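PDB 3QOO: fluoroacetyl-CoA-specific thioesterase-like domain-containing protein from Thermanaerovibrio acidaminovorans, which is of unknown function but adopts a hot-dog fold and is probably an acyl-CoA thioesterase related to fluoroacetyl-CoA-specific enzymes. Local coordinates for residues Phe10-Arg16 / Glu54-Leu60; Arg16-Val22 / Gly82-Thr88. All coordinates share one frame. Residues are numbered along the deposited sequence.

Interaction 1: residues Phe10-Arg16 / Glu54-Leu60; sequences FPVGTYR and EILDHKL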
ATOM      1  N   PHE A  10       8.677  -3.959 -22.667  1.00 22.66           N
ATOM      2  CA  PHE A  10       8.124  -2.890 -21.822  1.00 21.86           C
ATOM      3  C   PHE A  10       8.729  -1.568 -22.158  1.00 20.71           C
ATOM      4  O   PHE A  10       9.489  -1.024 -21.336  1.00 21.68           O
ATOM      5  CB  PHE A  10       8.357  -3.176 -20.321  1.00 21.93           C
ATOM      6  CG  PHE A  10       7.849  -4.481 -19.934  1.00 18.27           C
ATOM      7  CD1 PHE A  10       6.554  -4.804 -20.277  1.00 20.68           C
ATOM      8  CD2 PHE A  10       8.647  -5.442 -19.340  1.00 16.43           C
ATOM      9  CE1 PHE A  10       6.066  -6.035 -20.035  1.00 19.87           C
ATOM     10  CE2 PHE A  10       8.128  -6.682 -19.084  1.00 17.68           C
ATOM     11  CZ  PHE A  10       6.841  -6.955 -19.393  1.00 18.54           C
ATOM     12  N   PRO A  11       8.356  -0.994 -23.305  1.00 18.45           N
ATOM     13  CA  PRO A  11       8.942   0.274 -23.590  1.00 17.94           C
ATOM     14  C   PRO A  11       8.580   1.313 -22.543  1.00 15.71           C
ATOM     15  O   PRO A  11       7.449   1.360 -22.077  1.00 14.36           O
ATOM     16  CB  PRO A  11       8.358   0.636 -24.964  1.00 18.71           C
ATOM     17  CG  PRO A  11       7.959  -0.615 -25.516  1.00 19.73           C
ATOM     18  CD  PRO A  11       7.535  -1.470 -24.422  1.00 18.70           C
ATOM     19  N   VAL A  12       9.534   2.157 -22.190  1.00 16.69           N
ATOM     20  CA  VAL A  12       9.267   3.282 -21.328  1.00 16.43           C
ATOM     21  C   VAL A  12       8.113   4.100 -21.906  1.00 14.52           C
ATOM     22  O   VAL A  12       8.068   4.343 -23.114  1.00 16.25           O
ATOM     23  CB  VAL A  12      10.560   4.135 -21.143  1.00 18.02           C
ATOM     24  CG1 VAL A  12      10.262   5.439 -20.443  1.00 19.51           C
ATOM     25  CG2 VAL A  12      11.577   3.354 -20.353  1.00 19.83           C
ATOM     26  N   GLY A  13       7.156   4.456 -21.056  1.00 14.16           N
ATOM     27  CA  GLY A  13       5.984   5.228 -21.438  1.00 13.57           C
ATOM     28  C   GLY A  13       4.747   4.400 -21.705  1.00 12.75           C
ATOM     29  O   GLY A  13       3.657   4.942 -21.798  1.00 14.79           O
ATOM     30  N   THR A  14       4.900   3.092 -21.828  1.00 12.13           N
ATOM     31  CA  THR A  14       3.766   2.185 -21.976  1.00 11.23           C
ATOM     32  C   THR A  14       2.829   2.355 -20.787  1.00 10.97           C
ATOM     33  O   THR A  14       3.291   2.324 -19.644  1.00 11.28           O
ATOM     34  CB  THR A  14       4.233   0.712 -22.045  1.00 11.71           C
ATOM     35  OG1 THR A  14       5.138   0.559 -23.140  1.00 13.13           O
ATOM     36  CG2 THR A  14       3.053  -0.233 -22.242  1.00 12.80           C
ATOM     37  N   TYR A  15       1.539   2.528 -21.026  1.00 10.15           N
ATOM     38  CA  TYR A  15       0.599   2.753 -19.935  1.00  9.47           C
ATOM     39  C   TYR A  15      -0.735   2.111 -20.122  1.00  9.88           C
ATOM     40  O   TYR A  15      -1.130   1.772 -21.241  1.00 10.70           O
ATOM     41  CB  TYR A  15       0.393   4.256 -19.659  1.00 10.50           C
ATOM     42  CG  TYR A  15      -0.615   4.948 -20.564  1.00 10.75           C
ATOM     43  CD1 TYR A  15      -1.954   5.034 -20.195  1.00 11.48           C
ATOM     44  CD2 TYR A  15      -0.244   5.516 -21.760  1.00 10.71           C
ATOM     45  CE1 TYR A  15      -2.894   5.690 -20.976  1.00 11.48           C
ATOM     46  CE2 TYR A  15      -1.186   6.179 -22.548  1.00 10.98           C
ATOM     47  CZ  TYR A  15      -2.496   6.257 -22.177  1.00 11.11           C
ATOM     48  OH  TYR A  15      -3.443   6.878 -22.955  1.00 13.49           O
ATOM     49  N   ARG A  16      -1.438   1.919 -19.022  0.59 10.22           N
ATOM     50  CA  ARG A  16      -2.833   1.529 -19.003  0.59 11.35           C
ATOM     51  C   ARG A  16      -3.572   2.390 -17.989  0.59 11.31           C
ATOM     52  O   ARG A  16      -2.979   2.955 -17.046  0.59 10.80           O
ATOM     53  CB  ARG A  16      -2.988   0.035 -18.682  0.59 12.29           C
ATOM     54  CG  ARG A  16      -2.428  -0.892 -19.778  0.59 14.44           C
ATOM     55  CD  ARG A  16      -2.686  -2.358 -19.426  0.59 16.24           C
ATOM     56  NE  ARG A  16      -4.056  -2.712 -19.773  0.59 18.47           N
ATOM     57  CZ  ARG A  16      -4.434  -3.243 -20.938  0.59 19.93           C
ATOM     58  NH1 ARG A  16      -3.540  -3.522 -21.891  0.59 21.70           N
ATOM     59  NH2 ARG A  16      -5.720  -3.501 -21.158  0.59 19.52           N
ATOM     60  N   GLU A  54      -1.755  -5.864 -15.205  1.00 10.70           N
ATOM     61  CA  GLU A  54      -2.380  -5.789 -16.536  1.00 12.03           C
ATOM     62  C   GLU A  54      -1.436  -5.289 -17.628  1.00 10.96           C
ATOM     63  O   GLU A  54      -1.599  -5.655 -18.787  1.00 12.70           O
ATOM     64  CB  GLU A  54      -3.669  -4.941 -16.491  1.00 13.26           C
ATOM     65  CG  GLU A  54      -4.793  -5.659 -15.746  1.00 16.82           C
ATOM     66  CD  GLU A  54      -6.067  -4.863 -15.588  1.00 21.50           C
ATOM     67  OE1 GLU A  54      -6.179  -3.784 -16.241  1.00 25.28           O
ATOM     68  OE2 GLU A  54      -6.948  -5.349 -14.805  1.00 22.84           O
ATOM     69  N   ILE A  55      -0.466  -4.460 -17.292  1.00 10.95           N
ATOM     70  CA  ILE A  55       0.485  -3.983 -18.277  1.00 12.09           C
ATOM     71  C   ILE A  55       1.527  -5.043 -18.567  1.00 12.17           C
ATOM     72  O   ILE A  55       1.882  -5.267 -19.720  1.00 13.49           O
ATOM     73  CB  ILE A  55       1.186  -2.694 -17.771  1.00 11.86           C
ATOM     74  CG1 ILE A  55       0.193  -1.540 -17.672  1.00 12.73           C
ATOM     75  CG2 ILE A  55       2.374  -2.314 -18.650  1.00 13.52           C
ATOM     76  CD1 ILE A  55       0.637  -0.403 -16.839  1.00 14.67           C
ATOM     77  N   LEU A  56       2.057  -5.694 -17.530  1.00 12.13           N
ATOM     78  CA  LEU A  56       3.240  -6.529 -17.701  1.00 12.37           C
ATOM     79  C   LEU A  56       2.965  -7.984 -18.035  1.00 11.71           C
ATOM     80  O   LEU A  56       3.602  -8.533 -18.908  1.00 12.77           O
ATOM     81  CB  LEU A  56       4.091  -6.536 -16.442  1.00 11.81           C
ATOM     82  CG  LEU A  56       4.591  -5.165 -15.953  1.00 13.86           C
ATOM     83  CD1 LEU A  56       5.440  -5.376 -14.715  1.00 14.05           C
ATOM     84  CD2 LEU A  56       5.395  -4.441 -17.034  1.00 15.33           C
ATOM     85  N   ASP A  57       2.051  -8.636 -17.327  1.00 10.99           N
ATOM     86  CA  ASP A  57       2.132 -10.102 -17.272  1.00 11.75           C
ATOM     87  C   ASP A  57       1.783 -10.753 -18.596  1.00 12.00           C
ATOM     88  O   ASP A  57       2.403 -11.749 -18.983  1.00 12.48           O
ATOM     89  CB  ASP A  57       1.321 -10.678 -16.106  1.00 12.70           C
ATOM     90  CG  ASP A  57       2.022 -10.467 -14.788  1.00 13.50           C
ATOM     91  OD1 ASP A  57       2.690  -9.445 -14.632  1.00 15.62           O
ATOM     92  OD2 ASP A  57       1.992 -11.351 -13.947  1.00 17.75           O
ATOM     93  N   HIS A  58       0.838 -10.171 -19.333  1.00 12.64           N
ATOM     94  CA  HIS A  58       0.443 -10.758 -20.618  1.00 13.81           C
ATOM     95  C   HIS A  58       1.557 -10.619 -21.653  1.00 14.27           C
ATOM     96  O   HIS A  58       1.510 -11.279 -22.687  1.00 17.31           O
ATOM     97  CB  HIS A  58      -0.904 -10.209 -21.113  1.00 15.19           C
ATOM     98  CG  HIS A  58      -0.847  -8.793 -21.594  1.00 15.45           C
ATOM     99  ND1 HIS A  58      -0.905  -7.709 -20.735  1.00 16.06           N
ATOM    100  CD2 HIS A  58      -0.772  -8.278 -22.848  1.00 17.56           C
ATOM    101  CE1 HIS A  58      -0.846  -6.594 -21.449  1.00 16.79           C
ATOM    102  NE2 HIS A  58      -0.787  -6.914 -22.735  1.00 18.43           N
ATOM    103  N   LYS A  59       2.532  -9.754 -21.403  1.00 13.56           N
ATOM    104  CA  LYS A  59       3.691  -9.593 -22.272  1.00 13.87           C
ATOM    105  C   LYS A  59       4.834 -10.535 -21.936  1.00 13.10           C
ATOM    106  O   LYS A  59       5.826 -10.558 -22.678  1.00 13.54           O
ATOM    107  CB  LYS A  59       4.191  -8.148 -22.227  1.00 15.82           C
ATOM    108  CG  LYS A  59       3.158  -7.103 -22.618  1.00 19.60           C
ATOM    109  CD  LYS A  59       2.713  -7.222 -24.031  1.00 24.46           C
ATOM    110  CE  LYS A  59       3.856  -7.016 -25.012  1.00 26.38           C
ATOM    111  NZ  LYS A  59       3.344  -6.932 -26.402  1.00 29.28           N
ATOM    112  N   LEU A  60       4.678 -11.342 -20.878  1.00 11.36           N
ATOM    113  CA  LEU A  60       5.681 -12.306 -20.481  1.00 11.77           C
ATOM    114  C   LEU A  60       5.372 -13.665 -21.057  1.00 11.38           C
ATOM    115  O   LEU A  60       4.224 -14.035 -21.143  1.00 12.06           O
ATOM    116  CB  LEU A  60       5.755 -12.411 -18.940  1.00 11.84           C
ATOM    117  CG  LEU A  60       6.066 -11.108 -18.223  1.00 12.60           C
ATOM    118  CD1 LEU A  60       5.924 -11.319 -16.715  1.00 13.45           C
ATOM    119  CD2 LEU A  60       7.456 -10.664 -18.594  1.00 14.96           C
TER
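Apolar contacts dominate where the chain enters its first strand beside the C-terminal end of helix 41-56. Phe10, just past helix 6-9, brings its ring to the helix end: Leu56 CD2 sits over one face in a CH-pi contact, 3.5 Å from the ring centroid, while Leu60 CD2 approaches the ring edge, 3.8 Å from Phe10 CZ. Lys59 adds its aliphatic base, with CB 3.6 Å from Phe10 CE1. Further along, Ile55 meets Thr14 and the methylene part of Arg16, Ile55 CG1 lying 3.4 Å from Arg16 CG.

Polar groups play a smaller part. Arg16 NE and Glu54 OE1, 4.3 Å apart, are too distant for a salt bridge, while Glu54 OE2 is hydrogen-bonded to Gln50. A type II beta turn from Pro11 to Thr14 is closed by the hydrogen bond from Thr14 N to Pro11 O (3.1 Å) and reinforced by one from Thr14 OG1 (2.7 Å). In this hot-dog fold the helix is the sausage wrapped by the sheet; apolar fit, rather than directional bonds, holds its end and the following 3-10 segment against the lead-in to strand 15-21.

Interaction 2: residues Arg16-Val22 / Gly82-Thr88; sequences RRMVKKV and GDDVTFT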
ATOM      1  N   ARG A  16      -1.438   1.919 -19.022  0.59 10.22           N
ATOM      2  CA  ARG A  16      -2.833   1.529 -19.003  0.59 11.35           C
ATOM      3  C   ARG A  16      -3.572   2.390 -17.989  0.59 11.31           C
ATOM      4  O   ARG A  16      -2.979   2.955 -17.046  0.59 10.80           O
ATOM      5  CB  ARG A  16      -2.988   0.035 -18.682  0.59 12.29           C
ATOM      6  CG  ARG A  16      -2.428  -0.892 -19.778  0.59 14.44           C
ATOM      7  CD  ARG A  16      -2.686  -2.358 -19.426  0.59 16.24           C
ATOM      8  NE  ARG A  16      -4.056  -2.712 -19.773  0.59 18.47           N
ATOM      9  CZ  ARG A  16      -4.434  -3.243 -20.938  0.59 19.93           C
ATOM     10  NH1 ARG A  16      -3.540  -3.522 -21.891  0.59 21.70           N
ATOM     11  NH2 ARG A  16      -5.720  -3.501 -21.158  0.59 19.52           N
ATOM     12  N   ARG A  17      -4.883   2.468 -18.180  1.00 11.73           N
ATOM     13  CA  ARG A  17      -5.759   3.222 -17.316  1.00 12.65           C
ATOM     14  C   ARG A  17      -6.912   2.396 -16.897  1.00 13.77           C
ATOM     15  O   ARG A  17      -7.367   1.533 -17.649  1.00 15.76           O
ATOM     16  CB  ARG A  17      -6.294   4.431 -18.033  1.00 14.98           C
ATOM     17  CG  ARG A  17      -5.431   5.577 -18.076  1.00 18.20           C
ATOM     18  CD  ARG A  17      -6.162   6.773 -18.612  1.00 21.06           C
ATOM     19  NE  ARG A  17      -5.434   7.958 -18.341  1.00 21.70           N
ATOM     20  CZ  ARG A  17      -5.799   9.170 -18.692  1.00 25.26           C
ATOM     21  NH1 ARG A  17      -6.890   9.357 -19.425  1.00 27.57           N
ATOM     22  NH2 ARG A  17      -5.025  10.195 -18.342  1.00 29.62           N
HETATM   23  N   MSE A  18      -7.461   2.715 -15.734  1.00 14.02           N
HETATM   24  CA  MSE A  18      -8.799   2.271 -15.384  1.00 15.78           C
HETATM   25  C   MSE A  18      -9.460   3.263 -14.463  1.00 15.47           C
HETATM   26  O   MSE A  18      -8.790   4.050 -13.809  1.00 15.38           O
HETATM   27  CB  MSE A  18      -8.766   0.881 -14.761  1.00 17.36           C
HETATM   28  CG  MSE A  18      -8.082   0.833 -13.450  1.00 17.76           C
HETATM   29 SE   MSE A  18      -8.051  -0.919 -12.577  0.54 19.85          SE
HETATM   30  CE  MSE A  18      -9.836  -0.936 -12.021  1.00 22.68           C
ATOM     31  N   VAL A  19     -10.775   3.170 -14.395  1.00 15.73           N
ATOM     32  CA  VAL A  19     -11.598   3.997 -13.544  1.00 17.02           C
ATOM     33  C   VAL A  19     -12.150   3.136 -12.427  1.00 17.93           C
ATOM     34  O   VAL A  19     -12.682   2.048 -12.649  1.00 21.01           O
ATOM     35  CB  VAL A  19     -12.746   4.709 -14.291  1.00 17.14           C
ATOM     36  CG1 VAL A  19     -13.498   5.659 -13.360  1.00 19.39           C
ATOM     37  CG2 VAL A  19     -12.206   5.409 -15.523  1.00 19.66           C
ATOM     38  N   LYS A  20     -11.960   3.622 -11.208  1.00 16.92           N
ATOM     39  CA  LYS A  20     -12.326   2.904 -10.021  1.00 17.62           C
ATOM     40  C   LYS A  20     -13.331   3.751  -9.256  1.00 15.03           C
ATOM     41  O   LYS A  20     -12.999   4.883  -8.904  1.00 14.84           O
ATOM     42  CB  LYS A  20     -11.032   2.698  -9.214  1.00 19.34           C
ATOM     43  CG  LYS A  20     -11.156   2.263  -7.833  1.00 22.97           C
ATOM     44  CD  LYS A  20     -11.634   0.870  -7.683  1.00 26.15           C
ATOM     45  CE  LYS A  20     -11.719   0.545  -6.204  1.00 27.79           C
ATOM     46  NZ  LYS A  20     -12.267  -0.821  -5.931  1.00 29.70           N
ATOM     47  N   LYS A  21     -14.509   3.206  -8.950  1.00 13.93           N
ATOM     48  CA  LYS A  21     -15.484   3.901  -8.108  1.00 14.94           C
ATOM     49  C   LYS A  21     -15.152   3.640  -6.635  1.00 13.34           C
ATOM     50  O   LYS A  21     -14.913   2.499  -6.214  1.00 16.45           O
ATOM     51  CB  LYS A  21     -16.931   3.456  -8.385  1.00 16.59           C
ATOM     52  CG  LYS A  21     -17.923   4.489  -7.828  1.00 19.95           C
ATOM     53  CD  LYS A  21     -19.313   4.285  -8.247  1.00 21.33           C
ATOM     54  CE  LYS A  21     -19.441   4.366  -9.709  1.00 18.80           C
ATOM     55  NZ  LYS A  21     -19.583   5.743 -10.231  1.00 18.24           N
ATOM     56  N   VAL A  22     -15.140   4.688  -5.838  1.00 11.67           N
ATOM     57  CA  VAL A  22     -14.801   4.524  -4.419  1.00 10.63           C
ATOM     58  C   VAL A  22     -16.003   3.939  -3.696  1.00 10.43           C
ATOM     59  O   VAL A  22     -17.071   4.554  -3.627  1.00 11.41           O
ATOM     60  CB  VAL A  22     -14.331   5.831  -3.773  1.00 10.24           C
ATOM     61  CG1 VAL A  22     -14.001   5.607  -2.304  1.00 11.02           C
ATOM     62  CG2 VAL A  22     -13.160   6.445  -4.539  1.00 10.95           C
ATOM     63  N   GLY A  82     -18.127   7.242  -3.667  1.00 12.48           N
ATOM     64  CA  GLY A  82     -18.943   7.567  -4.847  1.00 13.30           C
ATOM     65  C   GLY A  82     -18.163   8.311  -5.921  1.00 12.74           C
ATOM     66  O   GLY A  82     -18.669   8.499  -7.035  1.00 15.34           O
ATOM     67  N   ASP A  83     -16.947   8.745  -5.608  1.00 12.84           N
ATOM     68  CA  ASP A  83     -16.062   9.349  -6.605  1.00 12.64           C
ATOM     69  C   ASP A  83     -15.610   8.312  -7.593  1.00 12.60           C
ATOM     70  O   ASP A  83     -15.527   7.155  -7.260  1.00 13.27           O
ATOM     71  CB  ASP A  83     -14.834   9.870  -5.879  1.00 13.00           C
ATOM     72  CG  ASP A  83     -14.006  10.866  -6.660  1.00 13.90           C
ATOM     73  OD1 ASP A  83     -14.464  11.442  -7.676  1.00 14.76           O
ATOM     74  OD2 ASP A  83     -12.875  11.143  -6.178  1.00 14.37           O
ATOM     75  N   ASP A  84     -15.363   8.741  -8.826  1.00 12.93           N
ATOM     76  CA  ASP A  84     -14.716   7.914  -9.839  1.00 12.50           C
ATOM     77  C   ASP A  84     -13.316   8.407 -10.011  1.00 11.96           C
ATOM     78  O   ASP A  84     -13.080   9.554 -10.408  1.00 13.70           O
ATOM     79  CB  ASP A  84     -15.481   7.944 -11.147  1.00 14.01           C
ATOM     80  CG  ASP A  84     -16.706   7.121 -11.051  1.00 15.59           C
ATOM     81  OD1 ASP A  84     -16.567   5.906 -10.848  1.00 19.31           O
ATOM     82  OD2 ASP A  84     -17.792   7.674 -11.170  1.00 20.14           O
ATOM     83  N   VAL A  85     -12.374   7.546  -9.699  1.00 11.14           N
ATOM     84  CA  VAL A  85     -10.950   7.841  -9.753  1.00 11.71           C
ATOM     85  C   VAL A  85     -10.293   7.148 -10.938  1.00 11.75           C
ATOM     86  O   VAL A  85     -10.357   5.924 -11.049  1.00 12.59           O
ATOM     87  CB  VAL A  85     -10.243   7.427  -8.427  1.00 11.58           C
ATOM     88  CG1 VAL A  85      -8.794   7.808  -8.467  1.00 12.52           C
ATOM     89  CG2 VAL A  85     -10.941   8.071  -7.230  1.00 12.27           C
ATOM     90  N   THR A  86      -9.707   7.953 -11.820  1.00 11.60           N
ATOM     91  CA  THR A  86      -8.977   7.419 -12.968  1.00 11.91           C
ATOM     92  C   THR A  86      -7.517   7.194 -12.565  1.00 10.65           C
ATOM     93  O   THR A  86      -6.821   8.133 -12.185  1.00 11.28           O
ATOM     94  CB  THR A  86      -9.067   8.358 -14.165  1.00 12.65           C
ATOM     95  OG1 THR A  86     -10.442   8.517 -14.486  1.00 15.89           O
ATOM     96  CG2 THR A  86      -8.293   7.856 -15.364  1.00 14.82           C
ATOM     97  N   PHE A  87      -7.072   5.950 -12.664  1.00 10.10           N
ATOM     98  CA  PHE A  87      -5.695   5.564 -12.424  1.00  9.53           C
ATOM     99  C   PHE A  87      -4.970   5.402 -13.732  1.00  9.27           C
ATOM    100  O   PHE A  87      -5.477   4.738 -14.651  1.00 10.27           O
ATOM    101  CB  PHE A  87      -5.625   4.242 -11.671  1.00  9.87           C
ATOM    102  CG  PHE A  87      -6.025   4.295 -10.235  1.00 10.17           C
ATOM    103  CD1 PHE A  87      -5.072   4.143  -9.243  1.00 10.47           C
ATOM    104  CD2 PHE A  87      -7.348   4.436  -9.865  1.00 11.64           C
ATOM    105  CE1 PHE A  87      -5.437   4.122  -7.899  1.00 11.64           C
ATOM    106  CE2 PHE A  87      -7.685   4.458  -8.505  1.00 12.91           C
ATOM    107  CZ  PHE A  87      -6.739   4.303  -7.533  1.00 12.07           C
ATOM    108  N   THR A  88      -3.772   5.990 -13.799  1.00  9.16           N
ATOM    109  CA  THR A  88      -2.883   5.831 -14.944  1.00 10.02           C
ATOM    110  C   THR A  88      -1.569   5.282 -14.414  1.00  9.54           C
ATOM    111  O   THR A  88      -0.962   5.903 -13.525  1.00 10.73           O
ATOM    112  CB  THR A  88      -2.624   7.159 -15.659  1.00 11.02           C
ATOM    113  OG1 THR A  88      -3.868   7.760 -16.008  1.00 11.64           O
ATOM    114  CG2 THR A  88      -1.799   6.919 -16.932  1.00 13.51           C
TER
HETATM  115  O   HOH W   1     -20.651   7.384  -8.383  1.00 30.10           O
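Gly82, with positive phi, opens the second segment by donating from N to Val22 O (2.9 Å), and its O receives a bond from a water that also accepts one from Lys21 NZ. Asp83 O then takes Val22 N at 2.9 Å, carrying the ladder just past the end of strand 15-21. At Asp84 a salt bridge forms across a non-hydrogen-bonded pair, Lys21 NZ lying 2.8 Å from Asp84 OD2. Val85 pairs with Lys20 through two 2.8 Å bonds, Val85 N to Lys20 O and Lys20 N to Val85 O. These antiparallel neighbours, strands 15-21 and 84-95, form one margin of the curved hot-dog sheet within the chain, its inner face turned to helix 41-56. Thr86 looks to the other face, its OG1 3.7 Å from Val19 CG2. Phe87 returns to the helix side, touching Thr47 and Leu51, while its N and O bond Met18 O (2.8 Å) and Met18 N (3.0 Å). Thr88, finally, offers OG1 to Arg17 NE at 2.8 Å.

From the N terminus the chain runs through helix 6-9 and a turn into strand 15-21, passes through helix 41-56, and only later lays down strand 84-95. Interaction 1 closes the loop from residues 10-16 to the helix end at 54-60; interaction 2 closes a longer one, from 16-22 to 82-88. Because their segments alternate, the two loops cross, and Arg16 belongs to both: its side chain faces the helix, while its strand is hydrogen-bonded to its neighbour. The contacts also touch directly, Tyr15 CD1 lying 3.8 Å from Thr88 CG2. Strand 15-21, outermost in the sheet of this chain, is thereby tied both to the central helix and to its neighbour 84-95.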